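Side-chain contacts in oxidized polyvinyl alcohol hydrolase (Sphingopyxis, PDB 3WLA), which hydrolyses beta-diketones, splitting 4,6-nonanedione into 2-pentanone and butanoate, and cleaves oxidized polyvinyl alcohol in the second step of polyvinyl alcohol degradation: residues A[36-41]-A[62-67]; A[51-56]-A[136-141]; A[56-61]-A[159-164]; A[73-78]-A[294-299]; A[79-84]-A[143-148]. All coordinates share one frame; numbering follows the deposited sequence.

Interaction 1 (A[36-41]-A[62-67]); sequences VVVPPK and WNLNVP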
# COMPACT_ATOMS: atom_id res chain seq x y z
N VAL A 36 0.10 6.31 -14.55
CA VAL A 36 1.26 6.98 -15.11
C VAL A 36 2.46 6.02 -15.12
O VAL A 36 2.80 5.43 -14.11
CB VAL A 36 1.54 8.27 -14.31
CG1 VAL A 36 2.72 9.01 -14.85
CG2 VAL A 36 0.30 9.18 -14.38
N VAL A 37 3.08 5.86 -16.29
CA VAL A 37 4.23 4.96 -16.45
C VAL A 37 5.52 5.78 -16.57
O VAL A 37 5.59 6.71 -17.39
CB VAL A 37 4.05 4.08 -17.73
CG1 VAL A 37 5.33 3.20 -17.98
CG2 VAL A 37 2.84 3.16 -17.54
N VAL A 38 6.50 5.49 -15.71
CA VAL A 38 7.81 6.19 -15.75
C VAL A 38 8.84 5.08 -15.86
O VAL A 38 9.28 4.54 -14.86
CB VAL A 38 8.08 7.01 -14.45
CG1 VAL A 38 9.32 7.91 -14.65
CG2 VAL A 38 6.86 7.90 -14.13
N PRO A 39 9.22 4.69 -17.09
CA PRO A 39 10.20 3.61 -17.22
C PRO A 39 11.62 3.98 -16.83
O PRO A 39 11.99 5.13 -16.82
CB PRO A 39 10.08 3.21 -18.68
CG PRO A 39 9.93 4.52 -19.36
CD PRO A 39 8.92 5.29 -18.40
N PRO A 40 12.44 2.98 -16.47
CA PRO A 40 13.85 3.24 -16.09
C PRO A 40 14.61 3.45 -17.42
O PRO A 40 14.10 3.07 -18.49
CB PRO A 40 14.24 1.95 -15.40
CG PRO A 40 13.46 0.92 -16.20
CD PRO A 40 12.10 1.55 -16.37
N LYS A 41 15.80 4.06 -17.39
CA LYS A 41 16.54 4.22 -18.66
C LYS A 41 16.95 2.87 -19.30
O LYS A 41 16.98 2.75 -20.51
CB LYS A 41 17.76 5.14 -18.51
CG LYS A 41 18.77 4.83 -17.39
CD LYS A 41 19.96 5.86 -17.41
CE LYS A 41 20.64 6.07 -16.02
NZ LYS A 41 19.88 6.99 -15.07
N TRP A 62 1.59 14.55 -8.10
CA TRP A 62 2.37 15.09 -7.00
C TRP A 62 3.24 14.00 -6.42
O TRP A 62 4.41 14.22 -6.20
CB TRP A 62 1.51 15.63 -5.87
CG TRP A 62 0.54 16.69 -6.27
CD1 TRP A 62 0.38 17.24 -7.52
CD2 TRP A 62 -0.44 17.28 -5.43
NE1 TRP A 62 -0.66 18.14 -7.50
CE2 TRP A 62 -1.18 18.18 -6.23
CE3 TRP A 62 -0.78 17.14 -4.07
CZ2 TRP A 62 -2.24 18.93 -5.71
CZ3 TRP A 62 -1.84 17.91 -3.54
CH2 TRP A 62 -2.55 18.79 -4.36
N ASN A 63 2.65 12.84 -6.14
CA ASN A 63 3.40 11.75 -5.58
C ASN A 63 4.61 11.39 -6.46
O ASN A 63 5.65 11.03 -5.95
CB ASN A 63 2.44 10.57 -5.42
CG ASN A 63 3.12 9.31 -4.94
OD1 ASN A 63 3.74 8.60 -5.74
ND2 ASN A 63 2.99 9.01 -3.63
N LEU A 64 4.46 11.48 -7.77
CA LEU A 64 5.53 11.18 -8.70
C LEU A 64 6.55 12.28 -8.86
O LEU A 64 7.76 12.00 -9.04
CB LEU A 64 4.98 10.91 -10.11
CG LEU A 64 4.22 9.61 -10.27
CD1 LEU A 64 3.66 9.49 -11.71
CD2 LEU A 64 5.21 8.48 -10.02
N ASN A 65 6.09 13.53 -8.81
CA ASN A 65 6.99 14.64 -9.14
C ASN A 65 7.28 15.73 -8.18
O ASN A 65 8.11 16.60 -8.47
CB ASN A 65 6.47 15.34 -10.41
CG ASN A 65 6.25 14.38 -11.53
OD1 ASN A 65 5.23 14.45 -12.24
ND2 ASN A 65 7.16 13.46 -11.72
N VAL A 66 6.58 15.75 -7.05
CA VAL A 66 6.74 16.80 -6.11
C VAL A 66 7.37 16.23 -4.87
O VAL A 66 6.83 15.29 -4.28
CB VAL A 66 5.36 17.39 -5.79
CG1 VAL A 66 5.48 18.45 -4.75
CG2 VAL A 66 4.73 17.93 -7.11
N PRO A 67 8.53 16.77 -4.46
CA PRO A 67 9.23 16.30 -3.29
C PRO A 67 8.41 16.17 -2.07
O PRO A 67 8.53 15.16 -1.38
CB PRO A 67 10.35 17.30 -3.12
CG PRO A 67 10.68 17.63 -4.53
CD PRO A 67 9.34 17.78 -5.18
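V36 and V38, two residues apart on one strand, both present a methyl to L64, the single helical side chain that answers them. The apolar part of the contact is therefore built around one branch, CD1 of L64. It presses on V36 CG1 at 3.3 Å, closer than carbons usually approach, while V36 CB follows at 3.6 Å; the two side chains slide past each other in opposite directions rather than meeting end-on. V36 brings CG1 into place by setting it anti to its backbone N (chi1 -180°), on the side of the carbonyl carbon. V38 adds a lighter touch, its CG2 lying 4.3 Å from L64 CD1. No polar bond joins the segments. Polar order lies within the helical one, where V66 N donates to W62 O at 2.8 Å just as V66 leaves helical geometry. Across these two segments one leucine carries the whole apolar contact between the short helix and strand 31-38. That strand pairs antiparallel with strand 81-85, V36 bonding to S84 and V38 to V82, and L64 also rests on V82 and S84, so helix 60-65 straddles both strands, while N63 packs on P52 of strand 47-53.

Interaction 2 (A[51-56]-A[136-141]); sequences VPMVGT and RFLEAM. With SO4 (sulfate ion), chain D.
This is a wholly apolar, buried contact in which V51 and M53 of strand 47-53 meet M141 and L138 of helix 133-145, where that helix lies against the central sheet. V51 and M141 reach for each other tip to tip, V51 CG1 standing 3.6 Å from M141 CE. The methionine stretches anti at chi1 (176°) and chi2, then bends only at its last torsion, which turns the terminal methyl onto the valine. M53 and L138 instead cross obliquely: M53 SD rests on both branches of the leucine, 3.9 Å from L138 CD1 and 4.1 Å from L138 CD2. Such helix-on-strand packing is the basic layer of the alpha/beta-hydrolase fold. M53 also touches M167 and T168 of helix 163-174, the helix that starts beside S162, and L138 touches M167 as well. Beyond the strand the chain runs on through G55 to T56, whose N donates to O1 of a sulfate ion at 2.8 Å with an N-H...O angle of 159°. The ion probably comes from the crystallisation liquor; as it is bound in this crystal, a side chain at G55 would run into that same oxygen.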
# COMPACT_ATOMS: atom_id res chain seq x y z
N VAL A 51 5.08 0.55 -7.44
CA VAL A 51 3.74 1.07 -7.74
C VAL A 51 3.30 1.91 -6.52
O VAL A 51 2.65 1.41 -5.60
CB VAL A 51 2.75 -0.11 -8.01
CG1 VAL A 51 1.34 0.41 -8.21
CG2 VAL A 51 3.20 -0.89 -9.22
N PRO A 52 3.70 3.19 -6.50
CA PRO A 52 3.34 4.07 -5.39
C PRO A 52 1.93 4.63 -5.49
O PRO A 52 1.55 5.09 -6.55
CB PRO A 52 4.41 5.19 -5.49
CG PRO A 52 4.55 5.34 -7.00
CD PRO A 52 4.57 3.88 -7.47
N MET A 53 1.18 4.64 -4.39
CA MET A 53 -0.20 5.13 -4.36
C MET A 53 -0.44 6.25 -3.40
O MET A 53 0.02 6.19 -2.22
CB MET A 53 -1.16 3.99 -3.95
CG MET A 53 -1.31 2.98 -5.05
SD MET A 53 -2.37 1.62 -4.67
CE MET A 53 -1.27 0.78 -3.29
N VAL A 54 -1.17 7.28 -3.89
CA VAL A 54 -1.54 8.43 -3.06
C VAL A 54 -2.67 7.99 -2.14
O VAL A 54 -3.27 6.93 -2.30
CB VAL A 54 -2.12 9.63 -3.88
CG1 VAL A 54 -1.01 10.36 -4.64
CG2 VAL A 54 -3.13 9.11 -4.90
N GLY A 55 -2.98 8.88 -1.21
CA GLY A 55 -4.03 8.70 -0.27
C GLY A 55 -5.29 9.48 -0.61
O GLY A 55 -5.86 9.37 -1.70
N THR A 56 -5.73 10.29 0.32
CA THR A 56 -6.99 10.97 0.10
C THR A 56 -6.92 12.33 -0.61
O THR A 56 -7.81 12.65 -1.44
CB THR A 56 -7.69 11.25 1.45
OG1 THR A 56 -7.77 10.04 2.22
CG2 THR A 56 -9.08 11.96 1.19
N ARG A 136 -7.70 -5.85 -8.36
CA ARG A 136 -7.58 -6.48 -9.68
C ARG A 136 -6.96 -5.54 -10.70
O ARG A 136 -6.18 -5.96 -11.56
CB ARG A 136 -8.95 -6.98 -10.15
CG ARG A 136 -9.33 -8.33 -9.47
CD ARG A 136 -10.71 -8.85 -9.87
NE ARG A 136 -11.82 -7.94 -9.56
CZ ARG A 136 -12.62 -8.09 -8.50
NH1 ARG A 136 -12.43 -9.10 -7.64
NH2 ARG A 136 -13.61 -7.23 -8.32
N PHE A 137 -7.33 -4.27 -10.60
CA PHE A 137 -6.78 -3.27 -11.49
C PHE A 137 -5.27 -3.18 -11.34
O PHE A 137 -4.52 -3.24 -12.37
CB PHE A 137 -7.39 -1.91 -11.19
CG PHE A 137 -6.69 -0.78 -11.91
CD1 PHE A 137 -6.46 -0.87 -13.29
CD2 PHE A 137 -6.28 0.38 -11.23
CE1 PHE A 137 -5.83 0.17 -14.00
CE2 PHE A 137 -5.66 1.44 -11.93
CZ PHE A 137 -5.43 1.32 -13.32
N LEU A 138 -4.80 -3.01 -10.09
CA LEU A 138 -3.38 -2.89 -9.85
C LEU A 138 -2.63 -4.06 -10.49
O LEU A 138 -1.63 -3.85 -11.16
CB LEU A 138 -3.08 -2.81 -8.33
CG LEU A 138 -3.75 -1.58 -7.70
CD1 LEU A 138 -3.72 -1.74 -6.22
CD2 LEU A 138 -3.16 -0.22 -8.20
N GLU A 139 -3.11 -5.30 -10.32
CA GLU A 139 -2.36 -6.41 -10.94
C GLU A 139 -2.37 -6.37 -12.48
O GLU A 139 -1.34 -6.58 -13.12
CB GLU A 139 -2.93 -7.75 -10.47
CG GLU A 139 -2.21 -8.95 -11.11
CD GLU A 139 -2.82 -10.27 -10.72
OE1 GLU A 139 -3.41 -10.38 -9.61
OE2 GLU A 139 -2.71 -11.20 -11.54
N ALA A 140 -3.56 -6.12 -13.05
CA ALA A 140 -3.76 -6.08 -14.49
C ALA A 140 -2.91 -4.98 -15.11
O ALA A 140 -2.32 -5.16 -16.20
CB ALA A 140 -5.23 -5.83 -14.78
N MET A 141 -2.87 -3.84 -14.42
CA MET A 141 -2.05 -2.72 -14.85
C MET A 141 -0.57 -3.14 -15.02
O MET A 141 0.04 -2.90 -16.08
CB MET A 141 -2.13 -1.61 -13.81
CG MET A 141 -1.26 -0.41 -14.08
SD MET A 141 -1.34 0.80 -12.66
CE MET A 141 -0.29 -0.06 -11.44
S SO4 D . -4.16 11.79 2.99
O1 SO4 D . -4.82 10.48 2.94
O2 SO4 D . -3.91 12.28 1.61
O3 SO4 D . -5.04 12.75 3.61
O4 SO4 D . -2.90 11.75 3.74

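Interaction 3 (A[56-61]-A[159-164]); sequences TVEATN and GGISAG. With SO4 (sulfate ion), chain D.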
# COMPACT_ATOMS: atom_id res chain seq x y z
N THR A 56 -5.73 10.29 0.32
CA THR A 56 -6.99 10.97 0.10
C THR A 56 -6.92 12.33 -0.61
O THR A 56 -7.81 12.65 -1.44
CB THR A 56 -7.69 11.25 1.45
OG1 THR A 56 -7.77 10.04 2.22
CG2 THR A 56 -9.08 11.96 1.19
N VAL A 57 -5.87 13.10 -0.31
CA VAL A 57 -5.80 14.45 -0.87
C VAL A 57 -4.67 14.82 -1.81
O VAL A 57 -4.63 15.95 -2.32
CB VAL A 57 -5.91 15.51 0.25
CG1 VAL A 57 -7.18 15.22 1.10
CG2 VAL A 57 -4.68 15.49 1.12
N GLU A 58 -3.75 13.91 -2.09
CA GLU A 58 -2.65 14.28 -3.02
C GLU A 58 -2.90 13.70 -4.40
O GLU A 58 -3.44 12.60 -4.55
CB GLU A 58 -1.32 13.77 -2.47
CG GLU A 58 -0.98 14.39 -1.11
CD GLU A 58 0.28 13.75 -0.53
OE1 GLU A 58 0.20 12.56 -0.18
OE2 GLU A 58 1.33 14.45 -0.46
N ALA A 59 -2.49 14.44 -5.42
CA ALA A 59 -2.71 13.99 -6.81
C ALA A 59 -1.63 12.96 -7.16
O ALA A 59 -0.50 13.10 -6.66
CB ALA A 59 -2.53 15.20 -7.80
N THR A 60 -1.95 12.04 -8.07
CA THR A 60 -0.96 11.04 -8.52
C THR A 60 0.32 11.72 -9.03
O THR A 60 1.46 11.27 -8.71
CB THR A 60 -1.56 10.11 -9.58
OG1 THR A 60 -2.53 9.27 -8.94
CG2 THR A 60 -0.47 9.19 -10.30
N ASN A 61 0.17 12.78 -9.80
CA ASN A 61 1.36 13.46 -10.31
C ASN A 61 2.21 14.11 -9.19
O ASN A 61 3.41 14.23 -9.35
CB ASN A 61 1.00 14.48 -11.38
CG ASN A 61 0.80 13.83 -12.72
OD1 ASN A 61 1.19 12.68 -12.95
ND2 ASN A 61 0.21 14.59 -13.65
N GLY A 159 3.14 0.19 -2.88
CA GLY A 159 3.22 0.96 -1.66
C GLY A 159 2.35 2.18 -1.76
O GLY A 159 1.80 2.49 -2.84
N GLY A 160 2.24 2.88 -0.64
CA GLY A 160 1.42 4.06 -0.60
C GLY A 160 1.37 4.71 0.74
O GLY A 160 1.80 4.12 1.76
N ILE A 161 0.81 5.92 0.74
CA ILE A 161 0.64 6.72 1.94
C ILE A 161 -0.85 6.80 2.30
O ILE A 161 -1.71 6.94 1.43
CB ILE A 161 1.25 8.13 1.69
CG1 ILE A 161 0.98 9.04 2.89
CG2 ILE A 161 0.59 8.81 0.41
CD1 ILE A 161 1.49 8.52 4.31
N SER A 162 -1.17 6.62 3.59
CA SER A 162 -2.56 6.76 4.07
C SER A 162 -3.55 5.81 3.34
O SER A 162 -3.36 4.60 3.40
CB SER A 162 -2.95 8.26 3.92
OG SER A 162 -4.17 8.56 4.62
N ALA A 163 -4.61 6.30 2.69
CA ALA A 163 -5.51 5.36 1.99
C ALA A 163 -4.67 4.49 1.01
O ALA A 163 -4.97 3.32 0.80
CB ALA A 163 -6.63 6.15 1.21
N GLY A 164 -3.60 5.05 0.45
CA GLY A 164 -2.77 4.26 -0.44
C GLY A 164 -2.00 3.16 0.32
O GLY A 164 -1.69 2.13 -0.24
S SO4 D . -4.16 11.79 2.99
O1 SO4 D . -4.82 10.48 2.94
O2 SO4 D . -3.91 12.28 1.61
O3 SO4 D . -5.04 12.75 3.61
O4 SO4 D . -2.90 11.75 3.74
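T56 sets its OG1 anti to the carbonyl carbon and beside its own N (chi1 -52°), which brings the hydroxyl to 4.2 Å from A163 CB and lets it join the backbone N-H in facing a bound sulfate. S162 does the complementary thing: its OG lies anti to the backbone N (chi1 -167°), on the carbonyl side, and donates to sulfate O1 at only 2.6 Å. T56 OG1 donates to that same O1 at 3.1 Å, so hydroxyls from both segments converge on one oxygen, while V57 N holds sulfate O2 at 2.9 Å along a nearly straight N-H...O line. The ion, probably from the crystallisation liquor, is the real bridge, since no direct hydrogen bond crosses between the segments. T56 OG1 is further fixed by W111 NE1. Farther along, E58 and I161 cross at about a right angle, E58 OE1 resting 3.8 Å from I161 CG2; the other carboxylate oxygen, OE2, is engaged by S69 OG.

The geometry around S162 fits a nucleophile elbow. S162 takes a positive phi (57°) between strand 155-161 and helix 163-174, and G160 and G164 complete the GxSxG pattern; a side chain on G160 would collide with G164 O. S162 is assigned to the charge relay system by similarity, and its hydrogen bond to H285 NE2 fits that role. A sulfate held by S162 and by the backbone that follows strand 47-53 is consistent with the oxyanion-binding region of an alpha/beta-hydrolase.

Interaction 4 (A[73-78]-A[294-299]); sequences AKLAEH and AFNLWA
The H78 imidazole takes L297 CD2 over one face, the methyl standing 3.7 Å above the ring plane and displaced toward the rim. It is a CH-pi contact, with L297 CD2 19° off the ring normal as seen from the centroid. The second methyl covers the root of the ring, L297 CD1 lying 3.7 Å from H78 CG. In this alpha/beta-hydrolase fold the contact joins helix 292-304 to the connection that leads from helix 60-65 into strand 81-85.

The second flat group, the N296 amide, is engaged away from the contact: its OD1 accepts from W287 NE1 and its ND2 makes a weak bond to G70 O, which fixes how the amide is turned. What faces the other segment is the aliphatic root, with N296 CB 3.9 Å from L75 CD2, the two side chains crossing at about a right angle. L297 has CG anti to its backbone N (chi1 177°), and from there both methyls fork toward the histidine. Replacing L297 with an alanine would remove both methyls, and the H78 ring is likely to lose its cover on that face and be freer to turn, while L75 would be left without its methyl partner.

Burial is graded: L75 and N296 are enclosed, whereas H78 lies at the solvent-exposed margin. On the connecting segment, H78 N bonds to L75 O at 2.9 Å, tying together the two residues that receive L297. The leucines meet methyl to methyl, L75 CD1 to L297 CD1, at 4.1 Å, yet L75 CD1 comes closer still to the helix backbone, 3.8 Å from L297 CA.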
# COMPACT_ATOMS: atom_id res chain seq x y z
N ALA A 73 8.91 9.43 -8.85
CA ALA A 73 9.43 9.20 -10.18
C ALA A 73 10.96 9.07 -10.16
O ALA A 73 11.58 8.54 -11.07
CB ALA A 73 9.02 10.38 -11.17
N LYS A 74 11.57 9.60 -9.11
CA LYS A 74 13.03 9.57 -9.00
C LYS A 74 13.58 8.14 -8.98
O LYS A 74 14.72 7.90 -9.42
CB LYS A 74 13.43 10.35 -7.75
CG LYS A 74 14.93 10.47 -7.47
CD LYS A 74 15.64 11.42 -8.40
CE LYS A 74 17.11 11.58 -7.98
NZ LYS A 74 17.22 11.81 -6.50
N LEU A 75 12.77 7.19 -8.51
CA LEU A 75 13.23 5.82 -8.45
C LEU A 75 13.55 5.27 -9.87
O LEU A 75 14.34 4.35 -10.01
CB LEU A 75 12.22 4.93 -7.75
CG LEU A 75 12.15 4.91 -6.22
CD1 LEU A 75 13.55 4.71 -5.66
CD2 LEU A 75 11.52 6.14 -5.68
N ALA A 76 12.92 5.83 -10.90
CA ALA A 76 13.21 5.38 -12.25
C ALA A 76 14.67 5.71 -12.62
O ALA A 76 15.22 5.10 -13.51
CB ALA A 76 12.29 6.04 -13.24
N GLU A 77 15.28 6.67 -11.93
CA GLU A 77 16.68 7.01 -12.20
C GLU A 77 17.62 5.93 -11.65
O GLU A 77 18.80 5.89 -12.02
CB GLU A 77 17.02 8.36 -11.57
CG GLU A 77 16.43 9.51 -12.31
CD GLU A 77 16.68 10.87 -11.63
OE1 GLU A 77 17.62 11.02 -10.80
OE2 GLU A 77 15.93 11.82 -11.96
N HIS A 78 17.08 5.03 -10.83
CA HIS A 78 17.87 3.98 -10.20
C HIS A 78 17.50 2.56 -10.66
O HIS A 78 17.76 1.58 -9.97
CB HIS A 78 17.72 4.08 -8.69
CG HIS A 78 18.18 5.38 -8.12
ND1 HIS A 78 19.49 5.63 -7.78
CD2 HIS A 78 17.51 6.55 -7.92
CE1 HIS A 78 19.62 6.89 -7.41
NE2 HIS A 78 18.43 7.47 -7.48
N ALA A 294 16.53 9.56 -0.28
CA ALA A 294 17.37 8.50 0.22
C ALA A 294 16.53 7.39 0.85
O ALA A 294 16.82 6.21 0.66
CB ALA A 294 18.35 9.07 1.24
N PHE A 295 15.50 7.77 1.62
CA PHE A 295 14.64 6.79 2.25
C PHE A 295 13.91 5.93 1.21
O PHE A 295 13.90 4.66 1.32
CB PHE A 295 13.58 7.46 3.13
CG PHE A 295 12.62 6.47 3.71
CD1 PHE A 295 13.02 5.61 4.72
CD2 PHE A 295 11.37 6.28 3.13
CE1 PHE A 295 12.20 4.55 5.16
CE2 PHE A 295 10.54 5.23 3.54
CZ PHE A 295 10.93 4.36 4.54
N ASN A 296 13.33 6.58 0.22
CA ASN A 296 12.61 5.85 -0.81
C ASN A 296 13.53 4.81 -1.48
O ASN A 296 13.14 3.67 -1.68
CB ASN A 296 12.09 6.77 -1.90
CG ASN A 296 10.94 7.70 -1.43
OD1 ASN A 296 10.28 7.46 -0.43
ND2 ASN A 296 10.74 8.76 -2.18
N LEU A 297 14.73 5.24 -1.85
CA LEU A 297 15.67 4.34 -2.53
C LEU A 297 16.17 3.23 -1.57
O LEU A 297 16.36 2.11 -2.00
CB LEU A 297 16.87 5.09 -3.05
CG LEU A 297 17.95 4.21 -3.70
CD1 LEU A 297 17.39 3.55 -5.00
CD2 LEU A 297 19.15 5.14 -4.05
N TRP A 298 16.35 3.56 -0.30
CA TRP A 298 16.76 2.58 0.67
C TRP A 298 15.69 1.55 0.79
O TRP A 298 15.96 0.33 0.75
CB TRP A 298 16.97 3.21 2.05
CG TRP A 298 17.16 2.15 3.13
CD1 TRP A 298 18.32 1.43 3.40
CD2 TRP A 298 16.15 1.63 3.99
NE1 TRP A 298 18.05 0.49 4.37
CE2 TRP A 298 16.73 0.59 4.75
CE3 TRP A 298 14.80 1.93 4.19
CZ2 TRP A 298 16.00 -0.16 5.69
CZ3 TRP A 298 14.07 1.19 5.14
CH2 TRP A 298 14.67 0.16 5.87
N ALA A 299 14.44 2.01 0.92
CA ALA A 299 13.34 1.08 1.10
C ALA A 299 13.16 0.15 -0.11
O ALA A 299 12.98 -1.08 0.04
CB ALA A 299 12.02 1.86 1.37

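Interaction 5 (A[79-84]-A[143-148]); sequences GYMVIS and RCVGTK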
# COMPACT_ATOMS: atom_id res chain seq x y z
N GLY A 79 16.85 2.48 -11.81
CA GLY A 79 16.54 1.20 -12.40
C GLY A 79 15.17 0.63 -12.18
O GLY A 79 14.87 -0.44 -12.67
N TYR A 80 14.34 1.34 -11.42
CA TYR A 80 12.99 0.85 -11.17
C TYR A 80 11.98 1.32 -12.20
O TYR A 80 12.03 2.50 -12.63
CB TYR A 80 12.50 1.37 -9.84
CG TYR A 80 13.25 0.76 -8.72
CD1 TYR A 80 12.84 -0.46 -8.21
CD2 TYR A 80 14.40 1.35 -8.22
CE1 TYR A 80 13.59 -1.10 -7.20
CE2 TYR A 80 15.14 0.73 -7.24
CZ TYR A 80 14.72 -0.51 -6.74
OH TYR A 80 15.48 -1.19 -5.79
N MET A 81 11.09 0.42 -12.60
CA MET A 81 9.97 0.84 -13.45
C MET A 81 8.93 1.37 -12.41
O MET A 81 8.53 0.62 -11.51
CB MET A 81 9.37 -0.37 -14.16
CG MET A 81 7.94 -0.15 -14.61
SD MET A 81 7.71 1.22 -15.78
CE MET A 81 7.94 0.29 -17.34
N VAL A 82 8.52 2.63 -12.52
CA VAL A 82 7.54 3.19 -11.56
C VAL A 82 6.16 3.34 -12.27
O VAL A 82 6.07 3.95 -13.35
CB VAL A 82 8.03 4.59 -11.09
CG1 VAL A 82 7.10 5.24 -10.01
CG2 VAL A 82 9.45 4.44 -10.52
N ILE A 83 5.11 2.73 -11.70
CA ILE A 83 3.77 2.86 -12.29
C ILE A 83 2.85 3.38 -11.16
O ILE A 83 2.68 2.72 -10.14
CB ILE A 83 3.24 1.50 -12.80
CG1 ILE A 83 4.24 0.84 -13.74
CG2 ILE A 83 1.90 1.68 -13.57
CD1 ILE A 83 3.93 -0.63 -13.93
N SER A 84 2.29 4.58 -11.30
CA SER A 84 1.41 5.09 -10.25
C SER A 84 -0.02 5.10 -10.82
O SER A 84 -0.26 5.74 -11.87
CB SER A 84 1.82 6.51 -9.86
OG SER A 84 1.14 6.91 -8.67
N ARG A 143 0.71 -6.21 -15.07
CA ARG A 143 0.82 -7.25 -16.12
C ARG A 143 0.81 -6.64 -17.53
O ARG A 143 1.52 -7.13 -18.42
CB ARG A 143 -0.30 -8.27 -15.99
CG ARG A 143 -0.03 -9.36 -14.99
CD ARG A 143 -1.16 -10.36 -15.03
NE ARG A 143 -1.11 -11.23 -13.85
CZ ARG A 143 -0.19 -12.16 -13.63
NH1 ARG A 143 0.77 -12.39 -14.52
NH2 ARG A 143 -0.23 -12.85 -12.51
N CYS A 144 0.06 -5.57 -17.75
CA CYS A 144 0.01 -4.95 -19.07
C CYS A 144 1.27 -4.15 -19.40
O CYS A 144 1.79 -4.27 -20.51
CB CYS A 144 -1.23 -4.04 -19.21
SG CYS A 144 -1.34 -3.09 -20.79
N VAL A 145 1.79 -3.36 -18.47
CA VAL A 145 3.00 -2.59 -18.76
C VAL A 145 4.11 -3.58 -19.15
O VAL A 145 4.94 -3.29 -20.03
CB VAL A 145 3.44 -1.76 -17.52
CG1 VAL A 145 4.79 -1.12 -17.76
CG2 VAL A 145 2.42 -0.68 -17.24
N GLY A 146 4.10 -4.73 -18.49
CA GLY A 146 5.07 -5.78 -18.74
C GLY A 146 5.10 -6.32 -20.18
O GLY A 146 5.95 -7.16 -20.51
N THR A 147 4.20 -5.86 -21.06
CA THR A 147 4.23 -6.34 -22.44
C THR A 147 5.08 -5.39 -23.29
O THR A 147 5.48 -5.75 -24.39
CB THR A 147 2.83 -6.42 -23.10
OG1 THR A 147 2.25 -5.11 -23.17
CG2 THR A 147 1.91 -7.38 -22.34
N LYS A 148 5.34 -4.19 -22.80
CA LYS A 148 6.13 -3.25 -23.57
C LYS A 148 7.52 -3.01 -22.96
O LYS A 148 8.46 -2.69 -23.69
CB LYS A 148 5.34 -1.96 -23.76
CG LYS A 148 6.12 -0.89 -24.47
CD LYS A 148 5.25 0.24 -25.03
CE LYS A 148 6.17 1.33 -25.66
NZ LYS A 148 5.45 2.61 -26.02
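M81 and I83, alternate residues of one strand, both close on V145 of helix 133-145. The segment enters through G79, whose positive phi (97°) suits a residue without a side chain, and through Y80, which reaches N301 with its hydroxyl. At M81 the contact begins. Its chain bends at chi2 and again at chi3, carrying the terminal methyl round to meet the valine tip to tip; M81 CE lies 3.5 Å from V145 CG1, a tight fit for two methyls. V82 faces the opposite side of the sheet, where it packs on L64. I83 then turns back to the helix, its CD1 3.6 Å from V145 CG2 and 3.8 Å from V145 CB, again end to end. CG1 of V145 thus mainly serves M81, and CG2 serves I83. S84 lies on the V82 side and bonds P52 O through its OG.

C144 O receives both T147 N at 2.9 Å and T147 OG1 at 2.8 Å, the hydroxyl almost in line with the carbonyl (161°), and C144 is further tied to C12 by a disulfide. V145 also rests on F35 and V37 of strand 31-38. Strand 81-85, helix 133-145 and strand 155-161 run as a beta-alpha-beta crossover that passes over strand 47-53, part of the layered architecture of the alpha/beta-hydrolase fold.

Overall arrangement
Four of the five contacts reach one central sheet. Interactions 1 and 5 lie on its two faces, centres about 12 Å apart, and are stitched by backbone pairs such as V36 N to S84 O at 2.8 Å; interaction 2 uses the same helix as interaction 5. Interaction 4 is about 10 Å from interaction 1, centre to centre, joined through L64 O and A73 N at 2.8 Å. Interactions 2 and 3 share T56 and the sulfate, with M53 N bonded to G159 O at 2.7 Å. Only interaction 3 holds S162; the M53 side chain of interaction 2 is about 9 Å from that of S162.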